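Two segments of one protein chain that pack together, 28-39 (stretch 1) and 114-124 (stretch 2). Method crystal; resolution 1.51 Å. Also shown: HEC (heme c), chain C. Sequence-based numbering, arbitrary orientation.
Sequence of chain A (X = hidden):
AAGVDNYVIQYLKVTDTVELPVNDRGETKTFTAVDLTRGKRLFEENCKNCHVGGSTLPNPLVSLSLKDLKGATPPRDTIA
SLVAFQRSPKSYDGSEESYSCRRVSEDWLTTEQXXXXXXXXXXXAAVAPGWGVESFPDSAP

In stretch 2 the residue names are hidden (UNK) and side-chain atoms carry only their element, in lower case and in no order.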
# COMPACT_ATOMS: atom_id res chain seq x y z
N THR A 28 24.98 16.63 -5.58
CA THR A 28 23.76 16.62 -4.80
C THR A 28 22.69 17.54 -5.38
O THR A 28 22.98 18.47 -6.10
CB THR A 28 24.01 17.06 -3.34
OG1 THR A 28 24.50 18.40 -3.33
CG2 THR A 28 25.05 16.15 -2.68
N LYS A 29 21.44 17.27 -5.04
CA LYS A 29 20.32 18.10 -5.41
C LYS A 29 19.63 18.58 -4.15
O LYS A 29 19.53 17.82 -3.16
CB LYS A 29 19.34 17.30 -6.27
CG LYS A 29 18.01 17.98 -6.59
CD LYS A 29 17.44 17.41 -7.87
CE LYS A 29 15.98 17.79 -8.10
NZ LYS A 29 15.66 19.14 -7.59
N THR A 30 19.13 19.79 -4.20
CA THR A 30 18.48 20.41 -3.06
C THR A 30 16.98 20.05 -3.00
O THR A 30 16.24 20.37 -3.93
CB THR A 30 18.64 21.94 -3.13
OG1 THR A 30 20.02 22.29 -3.33
CG2 THR A 30 18.11 22.61 -1.85
N PHE A 31 16.56 19.39 -1.92
CA PHE A 31 15.15 19.12 -1.68
C PHE A 31 14.64 19.85 -0.45
O PHE A 31 15.32 19.90 0.58
CB PHE A 31 14.87 17.62 -1.52
CG PHE A 31 15.05 16.85 -2.78
CD1 PHE A 31 13.99 16.68 -3.66
CD2 PHE A 31 16.28 16.32 -3.11
CE1 PHE A 31 14.16 15.99 -4.84
CE2 PHE A 31 16.45 15.63 -4.30
CZ PHE A 31 15.39 15.47 -5.17
N THR A 32 13.44 20.40 -0.56
CA THR A 32 12.84 21.13 0.55
C THR A 32 12.02 20.19 1.39
O THR A 32 11.76 19.07 0.98
CB THR A 32 11.93 22.26 0.04
OG1 THR A 32 10.79 21.68 -0.63
CG2 THR A 32 12.69 23.21 -0.89
N ALA A 33 11.62 20.65 2.57
CA ALA A 33 10.76 19.89 3.46
C ALA A 33 9.40 19.58 2.81
O ALA A 33 8.79 18.51 3.02
CB ALA A 33 10.58 20.69 4.79
N VAL A 34 8.93 20.51 2.00
CA VAL A 34 7.70 20.31 1.25
C VAL A 34 7.86 19.22 0.18
O VAL A 34 6.98 18.37 0.03
CB VAL A 34 7.25 21.63 0.63
CG1 VAL A 34 6.12 21.40 -0.36
CG2 VAL A 34 6.84 22.58 1.72
N ASP A 35 8.99 19.22 -0.52
CA ASP A 35 9.32 18.15 -1.46
C ASP A 35 9.25 16.77 -0.77
O ASP A 35 8.70 15.83 -1.32
CB ASP A 35 10.75 18.28 -1.99
CG ASP A 35 10.95 19.48 -2.92
OD1 ASP A 35 10.03 19.87 -3.69
OD2 ASP A 35 12.07 20.02 -2.91
N LEU A 36 9.88 16.64 0.40
CA LEU A 36 9.91 15.35 1.11
C LEU A 36 8.55 14.97 1.64
O LEU A 36 8.21 13.79 1.70
CB LEU A 36 10.94 15.38 2.23
CG LEU A 36 12.39 15.60 1.77
CD1 LEU A 36 13.24 16.09 2.93
CD2 LEU A 36 12.95 14.32 1.21
N THR A 37 7.75 15.97 2.03
CA THR A 37 6.36 15.72 2.42
C THR A 37 5.57 15.16 1.27
O THR A 37 4.74 14.23 1.45
CB THR A 37 5.67 16.99 2.88
OG1 THR A 37 6.28 17.45 4.08
CG2 THR A 37 4.18 16.79 3.11
N ARG A 38 5.83 15.69 0.07
CA ARG A 38 5.12 15.21 -1.12
C ARG A 38 5.56 13.80 -1.50
O ARG A 38 4.76 12.92 -1.87
CB ARG A 38 5.30 16.18 -2.30
CG ARG A 38 4.48 17.47 -2.15
CD ARG A 38 4.51 18.33 -3.39
NE ARG A 38 4.10 19.69 -3.09
CZ ARG A 38 4.16 20.70 -3.95
NH1 ARG A 38 4.62 20.50 -5.18
NH2 ARG A 38 3.77 21.91 -3.59
N GLY A 39 6.84 13.53 -1.29
CA GLY A 39 7.41 12.22 -1.57
C GLY A 39 6.86 11.19 -0.59
O GLY A 39 6.53 10.04 -0.98
N UNK A 114 8.41 11.27 -9.08
CA UNK A 114 9.26 10.12 -8.75
C UNK A 114 10.56 10.56 -8.08
O UNK A 114 11.06 9.85 -7.19
c UNK A 114 10.03 7.16 -11.09
c UNK A 114 9.54 9.31 -10.00
c UNK A 114 9.76 7.84 -9.79
c UNK A 114 8.49 7.24 -9.14
N UNK A 115 11.12 11.71 -8.47
CA UNK A 115 12.26 12.28 -7.76
C UNK A 115 11.95 12.53 -6.30
O UNK A 115 12.78 12.25 -5.45
o UNK A 115 13.35 15.78 -9.84
c UNK A 115 13.83 14.73 -10.34
c UNK A 115 12.71 13.61 -8.40
c UNK A 115 13.54 13.43 -9.65
o UNK A 115 14.53 14.70 -11.37
N UNK A 116 10.78 13.09 -6.00
CA UNK A 116 10.47 13.39 -4.61
C UNK A 116 10.25 12.10 -3.81
O UNK A 116 10.57 12.08 -2.64
o UNK A 116 8.07 13.53 -4.86
c UNK A 116 9.37 15.56 -5.30
c UNK A 116 9.23 14.28 -4.47
N UNK A 117 9.72 11.05 -4.45
CA UNK A 117 9.54 9.74 -3.79
C UNK A 117 10.92 9.13 -3.54
O UNK A 117 11.20 8.63 -2.44
c UNK A 117 7.43 6.73 -5.29
c UNK A 117 7.98 7.18 -2.87
c UNK A 117 8.46 7.34 -4.33
c UNK A 117 8.64 8.82 -4.63
N UNK A 118 11.79 9.14 -4.55
CA UNK A 118 13.16 8.69 -4.33
C UNK A 118 13.82 9.50 -3.21
O UNK A 118 14.50 8.90 -2.35
c UNK A 118 14.00 8.78 -5.64
N UNK A 119 13.66 10.84 -3.20
CA UNK A 119 14.26 11.65 -2.13
C UNK A 119 13.74 11.24 -0.74
O UNK A 119 14.50 11.13 0.21
c UNK A 119 14.01 13.13 -2.37
N UNK A 120 12.44 11.02 -0.63
CA UNK A 120 11.87 10.55 0.63
C UNK A 120 12.51 9.24 1.09
O UNK A 120 12.94 9.13 2.23
c UNK A 120 9.78 9.75 1.74
c UNK A 120 10.35 10.42 0.55
c UNK A 120 9.06 9.79 4.08
c UNK A 120 9.60 10.44 2.93
c UNK A 120 8.74 8.45 4.03
c UNK A 120 9.44 8.40 1.68
c UNK A 120 8.90 7.74 2.83
N UNK A 121 12.61 8.26 0.19
CA UNK A 121 13.15 6.94 0.54
C UNK A 121 14.60 7.11 0.95
O UNK A 121 15.05 6.51 1.93
c UNK A 121 13.07 5.96 -0.65
c UNK A 121 11.46 4.83 -2.23
c UNK A 121 11.61 5.57 -0.92
c UNK A 121 13.91 4.68 -0.36
N UNK A 122 15.32 7.93 0.20
CA UNK A 122 16.75 8.11 0.42
C UNK A 122 17.05 8.81 1.75
O UNK A 122 17.97 8.41 2.49
c UNK A 122 19.11 9.19 -2.43
c UNK A 122 18.86 8.77 -1.00
c UNK A 122 17.37 8.83 -0.78
c UNK A 122 19.35 7.36 -0.74
N UNK A 123 16.31 9.87 2.05
CA UNK A 123 16.45 10.52 3.35
C UNK A 123 16.01 9.66 4.52
O UNK A 123 16.65 9.65 5.56
c UNK A 123 15.75 11.86 3.37
c UNK A 123 15.86 12.64 4.69
c UNK A 123 17.30 12.92 5.07
c UNK A 123 18.47 14.44 6.63
n UNK A 123 17.35 13.90 6.16
n UNK A 123 19.64 14.11 6.09
n UNK A 123 18.40 15.32 7.63
N UNK A 124 14.91 8.93 4.36
CA UNK A 124 14.47 8.02 5.37
C UNK A 124 15.50 6.95 5.69
O UNK A 124 15.77 6.65 6.86
c UNK A 124 13.15 7.37 4.92
FE HEC C . 9.30 -2.26 -4.11
CHA HEC C . 12.39 -3.80 -4.11
CHB HEC C . 10.82 0.84 -4.14
CHC HEC C . 6.18 -0.68 -4.41
CHD HEC C . 7.77 -5.21 -3.58
NA HEC C . 11.19 -1.60 -4.07
C1A HEC C . 12.32 -2.42 -4.12
C2A HEC C . 13.49 -1.57 -4.12
C3A HEC C . 13.04 -0.29 -4.12
C4A HEC C . 11.64 -0.28 -4.13
CMA HEC C . 13.90 0.95 -4.15
CAA HEC C . 14.96 -2.01 -4.11
CBA HEC C . 15.44 -2.29 -2.66
CGA HEC C . 16.88 -2.71 -2.56
O1A HEC C . 17.65 -2.73 -3.56
O2A HEC C . 17.35 -3.05 -1.42
NB HEC C . 8.61 -0.30 -4.23
C1B HEC C . 9.42 0.78 -4.27
C2B HEC C . 8.62 1.94 -4.38
C3B HEC C . 7.31 1.56 -4.50
C4B HEC C . 7.33 0.10 -4.37
CMB HEC C . 9.15 3.35 -4.45
CAB HEC C . 6.11 2.42 -4.63
CBB HEC C . 6.08 3.08 -5.85
NC HEC C . 7.33 -2.83 -4.00
C1C HEC C . 6.22 -2.04 -4.18
C2C HEC C . 5.10 -2.82 -3.91
C3C HEC C . 5.53 -4.11 -3.68
C4C HEC C . 6.95 -4.12 -3.75
CMC HEC C . 3.66 -2.33 -3.93
CAC HEC C . 4.63 -5.25 -3.31
CBC HEC C . 3.67 -5.68 -4.16
ND HEC C . 9.96 -4.11 -3.88
C1D HEC C . 9.16 -5.17 -3.74
C2D HEC C . 9.96 -6.39 -3.72
C3D HEC C . 11.25 -6.02 -3.85
C4D HEC C . 11.24 -4.57 -3.94
CMD HEC C . 9.43 -7.81 -3.56
CAD HEC C . 12.44 -6.93 -3.92
CBD HEC C . 12.81 -7.06 -5.42
CGD HEC C . 13.83 -8.02 -6.00
O1D HEC C . 14.94 -8.26 -5.46
O2D HEC C . 13.55 -8.56 -7.10

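Position 114 carries four side-chain carbons forked at the second and stays out of reach of stretch 1; it is Leu114. At 115 there are three carbons, the third bearing two oxygens, one of which lies 3.7 Å from Lys29 CE, while the backbone O of 115 is 4.0 Å from Phe31 CE1. A carboxylate on a two-methylene stem identifies Glu115.

Position 116 has one carbon bearing an oxygen and a second carbon, so it forks at CB; that CB sits 3.6 Å from Asp35 O, and the backbone O of 116 is 3.3 Å from Gly39 CA. This is Thr116, in rotamer p. Position 117 again shows four carbons forked at the second. Its CB points away from stretch 1, yet one terminal carbon comes within 3.7 Å of Gly39 O. It is Leu117, and its CD2 also approaches the heme methyl CMB at 3.9 Å.

A single carbon at 118, directed sideways and without contact, gives Ala118. The single carbon at 119, CB, lies 3.8 Å from Phe31 CD1 and 3.9 Å from Leu36 CD2. This is Ala119, whose methyl group sits almost on the normal of the Phe31 ring in a CH-pi contact.

At 120 one carbon leads to a ring of six carbons with no further atom attached, and CB lies 3.8 Å from Gly39 C; this is Phe120. Position 121 has four carbons forked at the first, one arm two carbons long, and points away from stretch 1. This is Ile121, whose CD1 reaches HEC CMB at 3.5 Å. Four carbons forked at the second, with no contact to stretch 1, make 122 Leu122. Position 123 extends through three carbons and a nitrogen to a carbon with two more nitrogens, and its CB lies 4.3 Å from Leu36 CD2; the guanidinium group marks Arg123. The lone carbon of 124, out of reach, is Ala124.

The two helices cross nearly at right angles, with axes 7.5 Å apart. Gly39 permits this approach: its CA is 4.0 Å from Leu117 CA and makes a CA-H...O contact with Thr116 O, whereas an ideal CB there would fall 2.0 Å from Thr116 O. Beside this crossing, Phe31 and Leu36 pack against the small Ala119. No hydrogen bond links the stretches, so shape and apolar packing carry the contact. Within stretch 1, Thr32 caps the helix by accepting from Asp35 N, and Thr32 N donates to Asp35 OD2 at 2.7 Å.

Stretch 2, residues 114-124: LETLAAFILRA
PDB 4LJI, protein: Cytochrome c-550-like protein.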